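Local structure of O-succinylhomoserine sulfhydrylase (Mycobacterium tuberculosis, 3NDN) at residues E94-G105 with L236-I247; R280-I291 with R394-T402. The protein probably catalyses the pyridoxal-phosphate-dependent formation of homocysteine from O-succinylhomoserine and hydrogen sulfide, a step of methionine biosynthesis. All coordinates share one frame; numbering follows the deposited sequence. Where two conformers were deposited one is given.

Contact 1 (94-105 with 236-247) closes along the chain before contact 2 (280-291 with 394-402) opens, so the two are in series. Their centres lie 28 Å apart, on opposite sides of the chain's centre, and their nearest atoms stay about 11 Å from each other. Contact 1 belongs to the chain's mixed seven-stranded sheet, where it pairs one of the two outermost strands, 98-102, with 238-242; contact 2 packs helix 277-296 against the exit of strand 392-396, in the separate five-stranded sheet. They share no strand or helix. Contact 1 includes a backbone N that binds the cofactor phosphate, whereas contact 2 is structural packing whose segments also take part in the interface with another subunit.

Contact 1: E94-G105 with L236-I247; sequences EGAPAAFATASG and LGGAILGDREYI
The Phe100 ring meets Ile247 at its edge, near the ring plane: CG2 of Ile247 comes 4.1 Å from CD1 of Phe100, and the two side chains slide past each other in opposite directions. A chi1 of -59° splits the branches of Ile247, turning CG2 to Phe100 and CG1 to Ala98 CB, 3.9 Å from it. Met255 of helix 244-258, the helix that carries Ile247, also touches Phe100. Strands 98-102 and 238-242 run antiparallel, their axes at 159°. Phe100 and Ile240 form a hydrogen-bonded pair, in which Ile240 N to Phe100 O is 2.9 Å. This is one edge, within the chain, of the seven-stranded sheet in the PLP-binding domain of the fold-type I enzymes, where 238-242 is the antiparallel strand next to 220-224. On the opposite sheet face, Leu241 CD2 reaches Ala96 CB at 3.8 Å and Glu94 CB at 4.0 Å. Thr102 OG1 donates to Ser104 O (2.7 Å) across the turn after the strand; there Gly105 N binds the phosphate of the modified lysine at position 227, and Ser104 OG caps Ala107 N at the start of the next helix and bonds Gly259 O of the second subunit.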
loop_
_atom_site.group_PDB
_atom_site.type_symbol
_atom_site.label_atom_id
_atom_site.label_comp_id
_atom_site.label_asym_id
_atom_site.label_seq_id
_atom_site.Cartn_x
_atom_site.Cartn_y
_atom_site.Cartn_z
ATOM N N GLU A 94 -15.567 4.777 -21.623
ATOM C CA GLU A 94 -15.272 4.595 -23.051
ATOM C C GLU A 94 -16.515 4.263 -23.894
ATOM O O GLU A 94 -16.583 4.614 -25.085
ATOM C CB GLU A 94 -14.183 3.513 -23.206
ATOM C CG GLU A 94 -13.704 3.198 -24.654
ATOM C CD GLU A 94 -12.779 4.272 -25.238
ATOM O OE1 GLU A 94 -12.114 4.996 -24.466
ATOM O OE2 GLU A 94 -12.723 4.393 -26.480
ATOM N N GLY A 95 -17.491 3.592 -23.282
ATOM C CA GLY A 95 -18.688 3.083 -23.995
ATOM C C GLY A 95 -18.411 1.837 -24.835
ATOM O O GLY A 95 -18.915 1.718 -25.962
ATOM N N ALA A 96 -17.635 0.899 -24.284
ATOM C CA ALA A 96 -17.290 -0.365 -24.950
ATOM C C ALA A 96 -18.199 -1.499 -24.438
ATOM O O ALA A 96 -18.752 -1.372 -23.343
ATOM C CB ALA A 96 -15.825 -0.718 -24.677
ATOM N N PRO A 97 -18.346 -2.605 -25.221
ATOM C CA PRO A 97 -19.124 -3.771 -24.762
ATOM C C PRO A 97 -18.482 -4.562 -23.600
ATOM O O PRO A 97 -19.210 -5.138 -22.780
ATOM C CB PRO A 97 -19.247 -4.642 -26.037
ATOM C CG PRO A 97 -18.967 -3.680 -27.198
ATOM C CD PRO A 97 -17.929 -2.760 -26.634
ATOM N N ALA A 98 -17.144 -4.601 -23.533
ATOM C CA ALA A 98 -16.420 -5.378 -22.504
ATOM C C ALA A 98 -14.950 -4.932 -22.345
ATOM O O ALA A 98 -14.433 -4.187 -23.198
ATOM C CB ALA A 98 -16.520 -6.890 -22.784
ATOM N N ALA A 99 -14.305 -5.361 -21.248
ATOM C CA ALA A 99 -12.934 -4.937 -20.866
ATOM C C ALA A 99 -12.131 -6.007 -20.098
ATOM O O ALA A 99 -12.712 -6.840 -19.376
ATOM C CB ALA A 99 -12.995 -3.660 -20.027
ATOM N N PHE A 100 -10.804 -5.969 -20.245
ATOM C CA PHE A 100 -9.869 -6.845 -19.516
ATOM C C PHE A 100 -8.600 -6.066 -19.143
ATOM O O PHE A 100 -7.973 -5.461 -20.019
ATOM C CB PHE A 100 -9.483 -8.078 -20.367
ATOM C CG PHE A 100 -9.283 -9.344 -19.542
ATOM C CD1 PHE A 100 -10.127 -10.437 -19.703
ATOM C CD2 PHE A 100 -8.278 -9.411 -18.577
ATOM C CE1 PHE A 100 -9.973 -11.603 -18.927
ATOM C CE2 PHE A 100 -8.107 -10.573 -17.795
ATOM C CZ PHE A 100 -8.958 -11.668 -17.973
ATOM N N ALA A 101 -8.239 -6.058 -17.853
ATOM C CA ALA A 101 -7.070 -5.321 -17.346
ATOM C C ALA A 101 -5.768 -6.115 -17.529
ATOM O O ALA A 101 -5.793 -7.346 -17.454
ATOM C CB ALA A 101 -7.265 -4.974 -15.836
ATOM N N THR A 102 -4.646 -5.407 -17.723
ATOM C CA THR A 102 -3.304 -6.035 -17.934
ATOM C C THR A 102 -2.195 -5.392 -17.058
ATOM O O THR A 102 -2.435 -4.361 -16.424
ATOM C CB THR A 102 -2.864 -5.938 -19.407
ATOM O OG1 THR A 102 -2.583 -4.573 -19.730
ATOM C CG2 THR A 102 -3.926 -6.483 -20.396
ATOM N N ALA A 103 -0.986 -5.979 -17.045
ATOM C CA ALA A 103 0.135 -5.504 -16.195
ATOM C C ALA A 103 0.761 -4.178 -16.697
ATOM O O ALA A 103 1.404 -3.461 -15.925
ATOM C CB ALA A 103 1.245 -6.597 -16.083
ATOM N N SER A 104 0.573 -3.872 -17.969
ATOM C CA SER A 104 1.187 -2.680 -18.597
ATOM C C SER A 104 0.480 -2.360 -19.904
ATOM O O SER A 104 -0.316 -3.167 -20.387
ATOM C CB SER A 104 2.690 -2.916 -18.847
ATOM O OG SER A 104 2.899 -3.855 -19.904
ATOM N N GLY A 105 0.754 -1.186 -20.487
ATOM C CA GLY A 105 0.243 -0.866 -21.821
ATOM C C GLY A 105 0.774 -1.799 -22.914
ATOM O O GLY A 105 0.016 -2.225 -23.774
ATOM N N LEU A 236 2.418 1.080 -13.080
ATOM C CA LEU A 236 2.078 0.615 -14.437
ATOM C C LEU A 236 0.766 -0.178 -14.498
ATOM O O LEU A 236 0.364 -0.849 -13.523
ATOM C CB LEU A 236 3.223 -0.225 -15.033
ATOM C CG LEU A 236 4.524 0.503 -15.392
ATOM C CD1 LEU A 236 5.505 0.350 -14.266
ATOM C CD2 LEU A 236 5.112 -0.092 -16.655
ATOM N N GLY A 237 0.127 -0.142 -15.667
ATOM C CA GLY A 237 -1.050 -0.957 -15.935
ATOM C C GLY A 237 -1.525 -0.714 -17.356
ATOM O O GLY A 237 -1.008 0.173 -18.054
ATOM N N GLY A 238 -2.508 -1.487 -17.786
ATOM C CA GLY A 238 -3.143 -1.262 -19.107
ATOM C C GLY A 238 -4.496 -1.924 -19.215
ATOM O O GLY A 238 -4.976 -2.518 -18.245
ATOM N N ALA A 239 -5.115 -1.839 -20.397
ATOM C CA ALA A 239 -6.402 -2.483 -20.613
ATOM C C ALA A 239 -6.694 -2.740 -22.087
ATOM O O ALA A 239 -6.231 -1.997 -22.961
ATOM C CB ALA A 239 -7.545 -1.642 -20.001
ATOM N N ILE A 240 -7.497 -3.776 -22.330
ATOM C CA ILE A 240 -8.025 -4.089 -23.675
ATOM C C ILE A 240 -9.558 -3.957 -23.678
ATOM O O ILE A 240 -10.240 -4.617 -22.888
ATOM C CB ILE A 240 -7.640 -5.517 -24.112
ATOM C CG1 ILE A 240 -6.121 -5.745 -23.983
ATOM C CG2 ILE A 240 -8.125 -5.802 -25.560
ATOM C CD1 ILE A 240 -5.702 -7.222 -23.889
ATOM N N LEU A 241 -10.100 -3.139 -24.585
ATOM C CA LEU A 241 -11.569 -3.016 -24.726
ATOM C C LEU A 241 -12.078 -3.452 -26.128
ATOM O O LEU A 241 -11.472 -3.089 -27.142
ATOM C CB LEU A 241 -12.046 -1.597 -24.377
ATOM C CG LEU A 241 -11.663 -1.029 -22.988
ATOM C CD1 LEU A 241 -10.383 -0.190 -23.084
ATOM C CD2 LEU A 241 -12.797 -0.183 -22.418
ATOM N N GLY A 242 -13.172 -4.227 -26.160
ATOM C CA GLY A 242 -13.764 -4.767 -27.420
ATOM C C GLY A 242 -15.071 -5.558 -27.226
ATOM O O GLY A 242 -15.735 -5.424 -26.193
ATOM N N ASP A 243 -15.458 -6.347 -28.235
ATOM C CA ASP A 243 -16.720 -7.118 -28.208
ATOM C C ASP A 243 -16.654 -8.235 -27.157
ATOM O O ASP A 243 -15.574 -8.764 -26.886
ATOM C CB ASP A 243 -17.005 -7.754 -29.580
ATOM C CG ASP A 243 -17.316 -6.730 -30.671
ATOM O OD1 ASP A 243 -17.896 -5.665 -30.387
ATOM O OD2 ASP A 243 -17.002 -7.014 -31.849
ATOM N N ARG A 244 -17.803 -8.595 -26.589
ATOM C CA ARG A 244 -17.882 -9.677 -25.586
ATOM C C ARG A 244 -17.229 -11.002 -26.025
ATOM O O ARG A 244 -16.489 -11.609 -25.245
ATOM C CB ARG A 244 -19.325 -9.918 -25.112
ATOM C CG ARG A 244 -19.436 -10.949 -23.947
ATOM C CD ARG A 244 -20.842 -11.557 -23.788
ATOM N NE ARG A 244 -21.538 -11.713 -25.072
ATOM C CZ ARG A 244 -21.387 -12.737 -25.918
ATOM N NH1 ARG A 244 -20.563 -13.748 -25.643
ATOM N NH2 ARG A 244 -22.067 -12.741 -27.057
ATOM N N GLU A 245 -17.499 -11.457 -27.252
ATOM C CA GLU A 245 -16.970 -12.762 -27.685
ATOM C C GLU A 245 -15.448 -12.770 -27.817
ATOM O O GLU A 245 -14.809 -13.805 -27.614
ATOM C CB GLU A 245 -17.657 -13.288 -28.969
ATOM C CG GLU A 245 -17.781 -12.291 -30.127
ATOM C CD GLU A 245 -16.488 -12.096 -30.929
ATOM O OE1 GLU A 245 -16.294 -10.981 -31.476
ATOM O OE2 GLU A 245 -15.672 -13.054 -31.024
ATOM N N TYR A 246 -14.882 -11.609 -28.165
ATOM C CA TYR A 246 -13.436 -11.431 -28.307
ATOM C C TYR A 246 -12.737 -11.371 -26.934
ATOM O O TYR A 246 -11.710 -12.032 -26.717
ATOM C CB TYR A 246 -13.169 -10.153 -29.131
ATOM C CG TYR A 246 -11.730 -9.636 -29.169
ATOM C CD1 TYR A 246 -10.740 -10.294 -29.907
ATOM C CD2 TYR A 246 -11.373 -8.457 -28.495
ATOM C CE1 TYR A 246 -9.425 -9.795 -29.958
ATOM C CE2 TYR A 246 -10.065 -7.954 -28.546
ATOM C CZ TYR A 246 -9.100 -8.631 -29.268
ATOM O OH TYR A 246 -7.812 -8.132 -29.315
ATOM N N ILE A 247 -13.304 -10.596 -26.012
ATOM C CA ILE A 247 -12.710 -10.408 -24.675
ATOM C C ILE A 247 -12.806 -11.704 -23.852
ATOM O O ILE A 247 -11.821 -12.123 -23.216
ATOM C CB ILE A 247 -13.376 -9.195 -23.913
ATOM C CG1 ILE A 247 -13.220 -7.884 -24.710
ATOM C CG2 ILE A 247 -12.814 -9.022 -22.487
ATOM C CD1 ILE A 247 -11.772 -7.325 -24.798
#

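Contact 2: R280-I291 with R394-T402; sequences RVQHSNASAQRI and RISVGLEDT
With chi1 at -179°, Ser287 sets its OG opposite its own backbone N, where it meets Val397 CG1 and Thr402 OG1, whereas Ser284 (chi1 -70°) keeps its OG beside the backbone N and bonds Gly398 O. The bond from Ser284 OG to Gly398 O, 3.0 Å long, comes from well above the carbonyl plane, 64° out of it. Ser287 OG donates to a water at 2.9 Å, and the water in turn donates hydrogen bonds to Gly398 O and Glu400 O, so Gly398 O takes up both a direct and a water-mediated bond. Thr402 OG1 lies 3.1 Å from Ser287 OG. Val397 wedges its two methyls against the helix: CG2 and Ile291 CD1 approach tip to tip at 3.8 Å, with Ala288 CB alongside. Leu399 packs at the N-terminal part of the helix segment, its CD1 4.1 Å from Arg280 CG and its CD2 close to Ser284 OG. Further along the helix, Thr402 CG2 sits over the centre of one face of the Arg290 guanidinium, 3.7 Å above its plane, while NH2 of that group forms a salt bridge with Asp403. The contact joins helix 277-296 to the loop that leads from strand 392-396 of the smaller sheet into helix 402-413. Its segments also meet the third subunit, whose Arg33 pairs with Glu400. Chemically, the serine hydroxyls and the water satisfy Gly398 O and Glu400 O, adding to the backbone bonds of Val397 with Thr327 and Leu399 with Ala363.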
loop_
_atom_site.group_PDB
_atom_site.type_symbol
_atom_site.label_atom_id
_atom_site.label_comp_id
_atom_site.label_asym_id
_atom_site.label_seq_id
_atom_site.Cartn_x
_atom_site.Cartn_y
_atom_site.Cartn_z
ATOM N N ARG A 280 -8.424 16.929 -14.833
ATOM C CA ARG A 280 -6.974 16.912 -15.171
ATOM C C ARG A 280 -6.698 17.086 -16.682
ATOM O O ARG A 280 -5.874 17.950 -17.094
ATOM C CB ARG A 280 -6.311 15.633 -14.623
ATOM C CG ARG A 280 -6.153 15.627 -13.082
ATOM C CD ARG A 280 -5.324 14.438 -12.587
ATOM N NE ARG A 280 -5.961 13.117 -12.756
ATOM C CZ ARG A 280 -5.651 12.253 -13.732
ATOM N NH1 ARG A 280 -4.740 12.577 -14.645
ATOM N NH2 ARG A 280 -6.254 11.074 -13.812
ATOM N N VAL A 281 -7.391 16.304 -17.515
ATOM C CA VAL A 281 -7.231 16.455 -18.981
ATOM C C VAL A 281 -7.682 17.845 -19.474
ATOM O O VAL A 281 -6.935 18.520 -20.209
ATOM C CB VAL A 281 -7.890 15.290 -19.796
ATOM C CG1 VAL A 281 -7.818 15.572 -21.304
ATOM C CG2 VAL A 281 -7.208 13.975 -19.483
ATOM N N GLN A 282 -8.867 18.295 -19.031
ATOM C CA GLN A 282 -9.340 19.664 -19.317
ATOM C C GLN A 282 -8.276 20.751 -19.069
ATOM O O GLN A 282 -8.035 21.598 -19.945
ATOM C CB GLN A 282 -10.622 19.965 -18.512
ATOM C CG GLN A 282 -11.207 21.371 -18.694
ATOM C CD GLN A 282 -12.385 21.663 -17.753
ATOM O OE1 GLN A 282 -12.740 20.847 -16.891
ATOM N NE2 GLN A 282 -12.984 22.836 -17.910
ATOM N N HIS A 283 -7.633 20.720 -17.897
ATOM C CA HIS A 283 -6.677 21.760 -17.535
ATOM C C HIS A 283 -5.356 21.651 -18.315
ATOM O O HIS A 283 -4.832 22.674 -18.812
ATOM C CB HIS A 283 -6.471 21.801 -16.007
ATOM C CG HIS A 283 -7.506 22.617 -15.281
ATOM N ND1 HIS A 283 -8.782 22.155 -15.022
ATOM C CD2 HIS A 283 -7.456 23.875 -14.781
ATOM C CE1 HIS A 283 -9.467 23.089 -14.384
ATOM N NE2 HIS A 283 -8.686 24.144 -14.231
ATOM N N SER A 284 -4.829 20.434 -18.446
ATOM C CA SER A 284 -3.574 20.221 -19.196
ATOM C C SER A 284 -3.693 20.500 -20.711
ATOM O O SER A 284 -2.759 21.054 -21.328
ATOM C CB SER A 284 -3.020 18.823 -18.936
ATOM O OG SER A 284 -2.534 18.717 -17.613
ATOM N N ASN A 285 -4.841 20.145 -21.294
ATOM C CA ASN A 285 -5.141 20.470 -22.702
ATOM C C ASN A 285 -5.174 21.977 -22.954
ATOM O O ASN A 285 -4.577 22.448 -23.919
ATOM C CB ASN A 285 -6.455 19.816 -23.141
ATOM C CG ASN A 285 -6.814 20.114 -24.602
ATOM O OD1 ASN A 285 -6.262 19.522 -25.527
ATOM N ND2 ASN A 285 -7.789 21.001 -24.799
ATOM N N ALA A 286 -5.853 22.739 -22.079
ATOM C CA ALA A 286 -5.916 24.187 -22.214
ATOM C C ALA A 286 -4.543 24.835 -22.046
ATOM O O ALA A 286 -4.190 25.796 -22.770
ATOM C CB ALA A 286 -6.938 24.788 -21.221
ATOM N N SER A 287 -3.772 24.305 -21.096
ATOM C CA SER A 287 -2.413 24.780 -20.823
ATOM C C SER A 287 -1.478 24.509 -22.016
ATOM O O SER A 287 -0.715 25.395 -22.441
ATOM C CB SER A 287 -1.888 24.133 -19.532
ATOM O OG SER A 287 -0.580 24.585 -19.208
ATOM N N ALA A 288 -1.576 23.310 -22.586
ATOM C CA ALA A 288 -0.754 22.951 -23.761
ATOM C C ALA A 288 -1.075 23.843 -24.995
ATOM O O ALA A 288 -0.163 24.248 -25.752
ATOM C CB ALA A 288 -0.927 21.484 -24.086
ATOM N N GLN A 289 -2.360 24.176 -25.176
ATOM C CA GLN A 289 -2.793 25.093 -26.257
ATOM C C GLN A 289 -2.101 26.453 -26.116
ATOM O O GLN A 289 -1.617 27.008 -27.105
ATOM C CB GLN A 289 -4.325 25.262 -26.221
ATOM C CG GLN A 289 -4.919 26.199 -27.281
ATOM C CD GLN A 289 -5.134 25.525 -28.627
ATOM O OE1 GLN A 289 -5.657 24.411 -28.709
ATOM N NE2 GLN A 289 -4.768 26.221 -29.695
ATOM N N ARG A 290 -2.060 26.993 -24.893
ATOM C CA ARG A 290 -1.388 28.276 -24.631
ATOM C C ARG A 290 0.127 28.215 -24.872
ATOM O O ARG A 290 0.717 29.164 -25.389
ATOM C CB ARG A 290 -1.657 28.791 -23.196
ATOM C CG ARG A 290 -3.044 29.397 -22.944
ATOM C CD ARG A 290 -3.148 30.026 -21.531
ATOM N NE ARG A 290 -2.103 31.028 -21.310
ATOM C CZ ARG A 290 -1.758 31.552 -20.133
ATOM N NH1 ARG A 290 -2.373 31.197 -19.010
ATOM N NH2 ARG A 290 -0.779 32.450 -20.080
ATOM N N ILE A 291 0.749 27.113 -24.463
ATOM C CA ILE A 291 2.200 26.898 -24.634
ATOM C C ILE A 291 2.582 26.746 -26.122
ATOM O O ILE A 291 3.606 27.287 -26.570
ATOM C CB ILE A 291 2.712 25.703 -23.721
ATOM C CG1 ILE A 291 2.714 26.128 -22.246
ATOM C CG2 ILE A 291 4.134 25.232 -24.118
ATOM C CD1 ILE A 291 2.739 24.965 -21.222
ATOM N N ARG A 394 10.664 17.978 -27.312
ATOM C CA ARG A 394 9.277 17.595 -26.946
ATOM C C ARG A 394 8.938 17.931 -25.476
ATOM O O ARG A 394 9.670 17.517 -24.568
ATOM C CB ARG A 394 9.063 16.090 -27.157
ATOM C CG ARG A 394 7.586 15.671 -27.168
ATOM C CD ARG A 394 7.401 14.154 -27.059
ATOM N NE ARG A 394 7.791 13.622 -25.747
ATOM C CZ ARG A 394 7.840 12.323 -25.450
ATOM N NH1 ARG A 394 7.542 11.405 -26.372
ATOM N NH2 ARG A 394 8.207 11.930 -24.232
ATOM N N ILE A 395 7.835 18.655 -25.243
ATOM C CA ILE A 395 7.418 19.018 -23.869
ATOM C C ILE A 395 6.065 18.376 -23.481
ATOM O O ILE A 395 5.064 18.497 -24.210
ATOM C CB ILE A 395 7.353 20.560 -23.643
ATOM C CG1 ILE A 395 8.743 21.193 -23.811
ATOM C CG2 ILE A 395 6.793 20.896 -22.235
ATOM C CD1 ILE A 395 8.738 22.729 -23.790
ATOM N N SER A 396 6.060 17.687 -22.344
ATOM C CA SER A 396 4.848 17.070 -21.776
ATOM C C SER A 396 4.264 17.994 -20.707
ATOM O O SER A 396 4.913 18.268 -19.698
ATOM C CB SER A 396 5.191 15.688 -21.219
ATOM O OG SER A 396 4.069 15.021 -20.649
ATOM N N VAL A 397 3.040 18.476 -20.932
ATOM C CA VAL A 397 2.404 19.507 -20.068
ATOM C C VAL A 397 1.554 18.946 -18.918
ATOM O O VAL A 397 0.610 18.171 -19.145
ATOM C CB VAL A 397 1.583 20.516 -20.918
ATOM C CG1 VAL A 397 0.885 21.592 -20.042
ATOM C CG2 VAL A 397 2.505 21.204 -21.947
ATOM N N GLY A 398 1.900 19.358 -17.692
ATOM C CA GLY A 398 1.238 18.919 -16.469
ATOM C C GLY A 398 0.280 19.963 -15.891
ATOM O O GLY A 398 -0.480 20.599 -16.625
ATOM N N LEU A 399 0.335 20.133 -14.572
ATOM C CA LEU A 399 -0.647 20.920 -13.822
ATOM C C LEU A 399 -0.099 22.173 -13.135
ATOM O O LEU A 399 -0.853 22.906 -12.482
ATOM C CB LEU A 399 -1.378 20.007 -12.801
ATOM C CG LEU A 399 -2.292 18.906 -13.348
ATOM C CD1 LEU A 399 -2.878 18.009 -12.227
ATOM C CD2 LEU A 399 -3.424 19.478 -14.206
ATOM N N GLU A 400 1.195 22.453 -13.289
ATOM C CA GLU A 400 1.758 23.705 -12.754
ATOM C C GLU A 400 1.090 24.941 -13.421
ATOM O O GLU A 400 0.479 24.824 -14.498
ATOM C CB GLU A 400 3.289 23.758 -12.908
ATOM C CG GLU A 400 4.045 22.521 -12.415
ATOM C CD GLU A 400 4.305 21.484 -13.515
ATOM O OE1 GLU A 400 3.489 21.346 -14.441
ATOM O OE2 GLU A 400 5.324 20.775 -13.439
ATOM N N ASP A 401 1.146 26.090 -12.743
ATOM C CA ASP A 401 0.658 27.366 -13.314
ATOM C C ASP A 401 1.223 27.590 -14.726
ATOM O O ASP A 401 2.420 27.447 -14.940
ATOM C CB ASP A 401 1.047 28.539 -12.402
ATOM C CG ASP A 401 0.420 29.860 -12.835
ATOM O OD1 ASP A 401 -0.748 30.117 -12.483
ATOM O OD2 ASP A 401 1.102 30.661 -13.515
ATOM N N THR A 402 0.355 27.912 -15.684
ATOM C CA THR A 402 0.783 28.090 -17.086
ATOM C C THR A 402 1.819 29.217 -17.229
ATOM O O THR A 402 2.761 29.123 -18.027
ATOM C CB THR A 402 -0.425 28.317 -18.042
ATOM O OG1 THR A 402 -1.390 27.276 -17.840
ATOM C CG2 THR A 402 0.024 28.297 -19.507
HETATM O O HOH W 1 -0.558 23.452 -16.534
#